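Long-range contacts in A151R (African swine fever virus Georgia 2007/1, PDB 7CMA), which binds a zinc ion and is a viral non-structural protein whose precise biochemical activity is not firmly established: residues Arg98-Phe103 / Asn122-Val127; Tyr50-Phe55 / Ser63-Lys68. All blocks are in the same frame, centred on the assembly; numbering follows the deposited sequence.

Contact 1. Residues Arg98-Phe103 / Asn122-Val127; sequences RTQIYF and NVSTSV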
loop_
_atom_site.group_PDB
_atom_site.type_symbol
_atom_site.label_atom_id
_atom_site.label_comp_id
_atom_site.label_asym_id
_atom_site.label_seq_id
_atom_site.Cartn_x
_atom_site.Cartn_y
_atom_site.Cartn_z
ATOM N N ARG A 98 13.465 -0.455 28.624
ATOM C CA ARG A 98 12.553 0.147 29.636
ATOM C C ARG A 98 11.808 1.335 29.013
ATOM O O ARG A 98 12.442 2.125 28.294
ATOM C CB ARG A 98 13.334 0.552 30.891
ATOM C CG ARG A 98 13.422 -0.544 31.943
ATOM C CD ARG A 98 14.697 -1.360 31.832
ATOM N NE ARG A 98 15.836 -0.686 32.443
ATOM C CZ ARG A 98 17.107 -0.895 32.111
ATOM N NH1 ARG A 98 18.069 -0.225 32.724
ATOM N NH2 ARG A 98 17.414 -1.764 31.163
ATOM N N THR A 99 10.485 1.375 29.193
ATOM C CA THR A 99 9.612 2.495 28.752
ATOM C C THR A 99 8.783 2.978 29.945
ATOM O O THR A 99 8.253 2.129 30.682
ATOM C CB THR A 99 8.718 2.078 27.577
ATOM O OG1 THR A 99 9.555 1.575 26.539
ATOM C CG2 THR A 99 7.883 3.211 27.023
ATOM N N GLN A 100 8.716 4.293 30.137
ATOM C CA GLN A 100 7.852 4.929 31.159
ATOM C C GLN A 100 6.411 4.943 30.642
ATOM O O GLN A 100 6.204 5.367 29.491
ATOM C CB GLN A 100 8.369 6.335 31.472
ATOM C CG GLN A 100 9.815 6.355 31.952
ATOM C CD GLN A 100 9.952 5.920 33.392
ATOM O OE1 GLN A 100 8.997 5.954 34.167
ATOM N NE2 GLN A 100 11.164 5.553 33.773
ATOM N N ILE A 101 5.500 4.300 31.374
ATOM C CA ILE A 101 4.070 4.152 30.975
ATOM C C ILE A 101 3.183 4.564 32.152
ATOM O O ILE A 101 3.660 4.518 33.299
ATOM C CB ILE A 101 3.771 2.713 30.508
ATOM C CG1 ILE A 101 3.795 1.714 31.668
ATOM C CG2 ILE A 101 4.721 2.306 29.396
ATOM C CD1 ILE A 101 2.899 0.509 31.453
ATOM N N TYR A 102 1.983 5.056 31.851
ATOM C CA TYR A 102 0.983 5.477 32.861
ATOM C C TYR A 102 -0.407 5.067 32.379
ATOM O O TYR A 102 -0.728 5.312 31.195
ATOM C CB TYR A 102 1.067 6.986 33.104
ATOM C CG TYR A 102 0.129 7.500 34.165
ATOM C CD1 TYR A 102 0.303 7.163 35.497
ATOM C CD2 TYR A 102 -0.979 8.258 33.830
ATOM C CE1 TYR A 102 -0.568 7.612 36.477
ATOM C CE2 TYR A 102 -1.863 8.713 34.796
ATOM C CZ TYR A 102 -1.652 8.398 36.125
ATOM O OH TYR A 102 -2.519 8.850 37.079
ATOM N N PHE A 103 -1.200 4.467 33.273
ATOM C CA PHE A 103 -2.599 4.055 32.992
ATOM C C PHE A 103 -3.546 5.210 33.319
ATOM O O PHE A 103 -3.437 5.769 34.427
ATOM C CB PHE A 103 -2.975 2.812 33.801
ATOM C CG PHE A 103 -4.411 2.390 33.632
ATOM C CD1 PHE A 103 -4.853 1.869 32.425
ATOM C CD2 PHE A 103 -5.355 2.683 34.607
ATOM C CE1 PHE A 103 -6.188 1.550 32.238
ATOM C CE2 PHE A 103 -6.688 2.350 34.422
ATOM C CZ PHE A 103 -7.103 1.787 33.238
ATOM N N ASN A 122 7.071 11.664 36.633
ATOM C CA ASN A 122 7.100 11.358 38.089
ATOM C C ASN A 122 5.929 10.436 38.444
ATOM O O ASN A 122 6.062 9.675 39.418
ATOM C CB ASN A 122 7.091 12.635 38.932
ATOM C CG ASN A 122 8.408 13.379 38.874
ATOM O OD1 ASN A 122 9.388 12.967 39.493
ATOM N ND2 ASN A 122 8.451 14.454 38.105
ATOM N N VAL A 123 4.872 10.435 37.627
ATOM C CA VAL A 123 3.628 9.647 37.889
ATOM C C VAL A 123 3.680 8.333 37.092
ATOM O O VAL A 123 2.874 7.434 37.399
ATOM C CB VAL A 123 2.366 10.469 37.558
ATOM C CG1 VAL A 123 1.986 10.370 36.088
ATOM C CG2 VAL A 123 1.192 10.076 38.443
ATOM N N SER A 124 4.689 8.177 36.225
ATOM C CA SER A 124 4.837 7.017 35.302
ATOM C C SER A 124 5.582 5.876 36.006
ATOM O O SER A 124 6.228 6.143 37.034
ATOM C CB SER A 124 5.545 7.425 34.033
ATOM O OG SER A 124 6.910 7.726 34.285
ATOM N N THR A 125 5.562 4.678 35.412
ATOM C CA THR A 125 6.313 3.488 35.898
ATOM C C THR A 125 7.187 2.939 34.767
ATOM O O THR A 125 6.683 2.830 33.633
ATOM C CB THR A 125 5.349 2.422 36.434
ATOM O OG1 THR A 125 4.558 3.044 37.445
ATOM C CG2 THR A 125 6.053 1.207 36.995
ATOM N N SER A 126 8.447 2.623 35.079
ATOM C CA SER A 126 9.414 1.986 34.154
ATOM C C SER A 126 9.052 0.510 33.981
ATOM O O SER A 126 9.044 -0.210 34.981
ATOM C CB SER A 126 10.823 2.145 34.655
ATOM O OG SER A 126 11.717 2.360 33.577
ATOM N N VAL A 127 8.894 0.070 32.736
ATOM C CA VAL A 127 8.237 -1.223 32.400
ATOM C C VAL A 127 8.947 -1.813 31.176
ATOM O O VAL A 127 9.573 -1.021 30.438
ATOM C CB VAL A 127 6.727 -1.010 32.179
ATOM C CG1 VAL A 127 6.265 -1.482 30.812
ATOM C CG2 VAL A 127 5.904 -1.651 33.285
#
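T99, Q100 and I101 pair with V127, S126 and T125 as antiparallel strands whose short axes come within 4.6 Å while their directions diverge to 124°. The pair forms one side of a three-stranded antiparallel sheet; strand 99-104 is central, and its other neighbour includes H109, a zinc ligand to which the Y102 backbone is hydrogen-bonded. Reciprocal backbone bonds close the T99–V127 and I101–T125 pairs, T125 N lying 2.8 Å from I101 O.

Alternation of side chains then divides the contact. On the face shared by T99, I101, T125 and V127, the I101 and V127 side chains cross at about a right angle, with I101 CD1 4.0 Å from V127 CG1; W138 also packs on I101. On the other, the Q100 chain is bent at chi2 (-77°), and its OE1 accepts a bond from S124 OG at 2.7 Å, the hydroxyl tilted 25° from the amide carbonyl plane. Q100 NE2 and S126 OG, 3.2 Å apart, are not hydrogen-bonded.

Where helix 120-123 ends, V123 lies against one side of the Y102 ring: CG1 sits over the face in a CH-pi contact, 3.8 Å from the centroid, and CG2 lies nearer the rim, 3.6 Å from Y102 CE1.

Contact 2. Residues Tyr50-Phe55 / Ser63-Lys68; sequences YKYFTF and SKEDLK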
loop_
_atom_site.group_PDB
_atom_site.type_symbol
_atom_site.label_atom_id
_atom_site.label_comp_id
_atom_site.label_asym_id
_atom_site.label_seq_id
_atom_site.Cartn_x
_atom_site.Cartn_y
_atom_site.Cartn_z
ATOM N N TYR A 50 29.140 -5.107 16.532
ATOM C CA TYR A 50 27.869 -5.689 17.022
ATOM C C TYR A 50 28.164 -7.034 17.681
ATOM O O TYR A 50 29.051 -7.763 17.196
ATOM C CB TYR A 50 26.871 -5.835 15.873
ATOM C CG TYR A 50 26.221 -4.547 15.434
ATOM C CD1 TYR A 50 25.129 -4.035 16.112
ATOM C CD2 TYR A 50 26.683 -3.849 14.331
ATOM C CE1 TYR A 50 24.517 -2.860 15.712
ATOM C CE2 TYR A 50 26.077 -2.677 13.912
ATOM C CZ TYR A 50 24.976 -2.192 14.593
ATOM O OH TYR A 50 24.350 -1.056 14.169
ATOM N N LYS A 51 27.520 -7.289 18.823
ATOM C CA LYS A 51 27.591 -8.577 19.559
ATOM C C LYS A 51 26.209 -9.232 19.556
ATOM O O LYS A 51 25.208 -8.512 19.768
ATOM C CB LYS A 51 28.089 -8.345 20.989
ATOM C CG LYS A 51 29.601 -8.391 21.153
ATOM C CD LYS A 51 30.284 -7.070 20.886
ATOM C CE LYS A 51 31.699 -7.023 21.418
ATOM N NZ LYS A 51 32.469 -5.909 20.817
ATOM N N TYR A 52 26.169 -10.537 19.280
ATOM C CA TYR A 52 24.927 -11.352 19.219
ATOM C C TYR A 52 24.863 -12.254 20.455
ATOM O O TYR A 52 25.646 -13.222 20.526
ATOM C CB TYR A 52 24.890 -12.162 17.921
ATOM C CG TYR A 52 23.708 -13.089 17.781
ATOM C CD1 TYR A 52 22.411 -12.614 17.896
ATOM C CD2 TYR A 52 23.880 -14.423 17.446
ATOM C CE1 TYR A 52 21.318 -13.451 17.737
ATOM C CE2 TYR A 52 22.798 -15.274 17.284
ATOM C CZ TYR A 52 21.511 -14.786 17.431
ATOM O OH TYR A 52 20.436 -15.607 17.250
ATOM N N PHE A 53 24.085 -11.829 21.459
ATOM C CA PHE A 53 23.800 -12.582 22.710
ATOM C C PHE A 53 22.578 -13.476 22.494
ATOM O O PHE A 53 21.507 -12.954 22.123
ATOM C CB PHE A 53 23.550 -11.625 23.879
ATOM C CG PHE A 53 24.573 -10.532 24.042
ATOM C CD1 PHE A 53 25.771 -10.771 24.703
ATOM C CD2 PHE A 53 24.311 -9.244 23.602
ATOM C CE1 PHE A 53 26.700 -9.755 24.872
ATOM C CE2 PHE A 53 25.253 -8.236 23.753
ATOM C CZ PHE A 53 26.453 -8.499 24.369
ATOM N N THR A 54 22.725 -14.773 22.764
ATOM C CA THR A 54 21.596 -15.740 22.768
ATOM C C THR A 54 21.296 -16.151 24.213
ATOM O O THR A 54 22.261 -16.311 24.988
ATOM C CB THR A 54 21.908 -16.933 21.859
ATOM O OG1 THR A 54 22.042 -16.430 20.529
ATOM C CG2 THR A 54 20.846 -18.009 21.901
ATOM N N PHE A 55 20.012 -16.175 24.588
ATOM C CA PHE A 55 19.524 -16.448 25.965
ATOM C C PHE A 55 18.759 -17.779 25.982
ATOM O O PHE A 55 18.254 -18.194 24.926
ATOM C CB PHE A 55 18.643 -15.299 26.462
ATOM C CG PHE A 55 19.281 -13.934 26.398
ATOM C CD1 PHE A 55 20.283 -13.570 27.287
ATOM C CD2 PHE A 55 18.843 -12.990 25.482
ATOM C CE1 PHE A 55 20.840 -12.299 27.249
ATOM C CE2 PHE A 55 19.405 -11.723 25.443
ATOM C CZ PHE A 55 20.403 -11.381 26.325
ATOM N N SER A 63 25.313 -17.714 25.049
ATOM C CA SER A 63 26.255 -17.458 23.925
ATOM C C SER A 63 26.552 -15.956 23.813
ATOM O O SER A 63 25.669 -15.142 24.152
ATOM C CB SER A 63 25.713 -18.013 22.627
ATOM O OG SER A 63 25.416 -16.969 21.709
ATOM N N LYS A 64 27.745 -15.615 23.323
ATOM C CA LYS A 64 28.150 -14.231 22.962
ATOM C C LYS A 64 29.063 -14.290 21.735
ATOM O O LYS A 64 30.148 -14.890 21.838
ATOM C CB LYS A 64 28.860 -13.560 24.143
ATOM C CG LYS A 64 29.330 -12.134 23.894
ATOM C CD LYS A 64 30.485 -11.711 24.783
ATOM C CE LYS A 64 30.460 -10.238 25.128
ATOM N NZ LYS A 64 31.730 -9.567 24.763
ATOM N N GLU A 65 28.614 -13.730 20.609
ATOM C CA GLU A 65 29.339 -13.816 19.315
ATOM C C GLU A 65 29.675 -12.405 18.829
ATOM O O GLU A 65 28.737 -11.612 18.612
ATOM C CB GLU A 65 28.497 -14.571 18.287
ATOM C CG GLU A 65 29.262 -14.919 17.025
ATOM C CD GLU A 65 28.410 -15.517 15.920
ATOM O OE1 GLU A 65 28.679 -15.214 14.741
ATOM O OE2 GLU A 65 27.456 -16.257 16.243
ATOM N N ASP A 66 30.966 -12.106 18.674
ATOM C CA ASP A 66 31.435 -10.871 17.997
ATOM C C ASP A 66 31.172 -11.015 16.497
ATOM O O ASP A 66 31.774 -11.913 15.880
ATOM C CB ASP A 66 32.910 -10.594 18.288
ATOM C CG ASP A 66 33.287 -9.139 18.089
ATOM O OD1 ASP A 66 32.515 -8.423 17.420
ATOM O OD2 ASP A 66 34.304 -8.714 18.670
ATOM N N LEU A 67 30.183 -10.276 15.987
ATOM C CA LEU A 67 29.800 -10.273 14.549
ATOM C C LEU A 67 30.897 -9.582 13.729
ATOM O O LEU A 67 30.779 -9.555 12.491
ATOM C CB LEU A 67 28.456 -9.554 14.392
ATOM C CG LEU A 67 27.208 -10.437 14.474
ATOM C CD1 LEU A 67 27.539 -11.823 15.007
ATOM C CD2 LEU A 67 26.138 -9.779 15.330
ATOM N N LYS A 68 31.888 -8.994 14.409
ATOM C CA LYS A 68 33.110 -8.409 13.787
ATOM C C LYS A 68 32.707 -7.427 12.678
ATOM O O LYS A 68 32.249 -6.318 13.014
ATOM C CB LYS A 68 34.017 -9.524 13.257
ATOM C CG LYS A 68 34.528 -10.493 14.316
ATOM C CD LYS A 68 34.623 -11.925 13.842
ATOM C CE LYS A 68 33.890 -12.177 12.540
ATOM N NZ LYS A 68 34.453 -13.337 11.809
#
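Y52, which has more surface buried here than any other residue of the contact, meets E65 through its backbone and ring edge, and L67 through CB. Its backbone N donates an almost straight bond (171°) to E65 O at 2.9 Å, and its O accepts from E65 N. The first side-chain carbon meets a methyl group, Y52 CB being 3.7 Å from L67 CD2. Y52 CG is anti to the backbone N (chi1 177°), beside the carbonyl carbon; at the ring's edge E65 OE2 lies 4.2 Å from Y52 CD2, with the carboxylate and ring planes 82° apart. L67 CD2 also touches Y50 CB, while I75 of helix 72-84 packs on both L67 and Y50.

These strands form a beta hairpin at one margin of a five-stranded antiparallel sheet, with 61-66 outermost within the chain and 49-55 bound on its other side to strand 38-46. Near the turn, S63 is set against T54: S63 O accepts a bond from T54 N at 3.3 Å, the donor standing above the carbonyl plane, and S63 OG packs 3.5 Å from T54 CB.

On the opposite face, K64 runs side by side with F53, both pointing the same way. K64 CG is 3.7 Å from F53 CE1, and K64 CE approaches the same ring atom at 3.8 Å, so the aliphatic chain does the touching. Farther along this face, K51 NZ forms a long salt bridge with D66 OD2 at 4.0 Å. T49 OG1 is the stronger partner, hydrogen-bonded to both K51 NZ and D66 OD1; I46 O is a further partner of the ammonium. D66 OD1 also accepts from K68 N, closing an Asx turn.

Contact 2 is complete before contact 1 begins along the chain, and the two share no strand. Their centres are 30 Å apart and their nearest atoms about 11 Å apart, without touching. Residues 50-55 and 63-68 belong to the five-stranded sheet, whose farthest strand in the order, 90-94, immediately precedes the chain's passage to strand 99-104 of the three-stranded sheet and contact 1. The pair illustrates how one antiparallel pattern can serve separate parts of a fold: contact 2 pairs strands joined by a short connection, whereas contact 1 spans the segment carrying the zinc ligands H109 and C116, and so lies in the zinc-binding part of the protein.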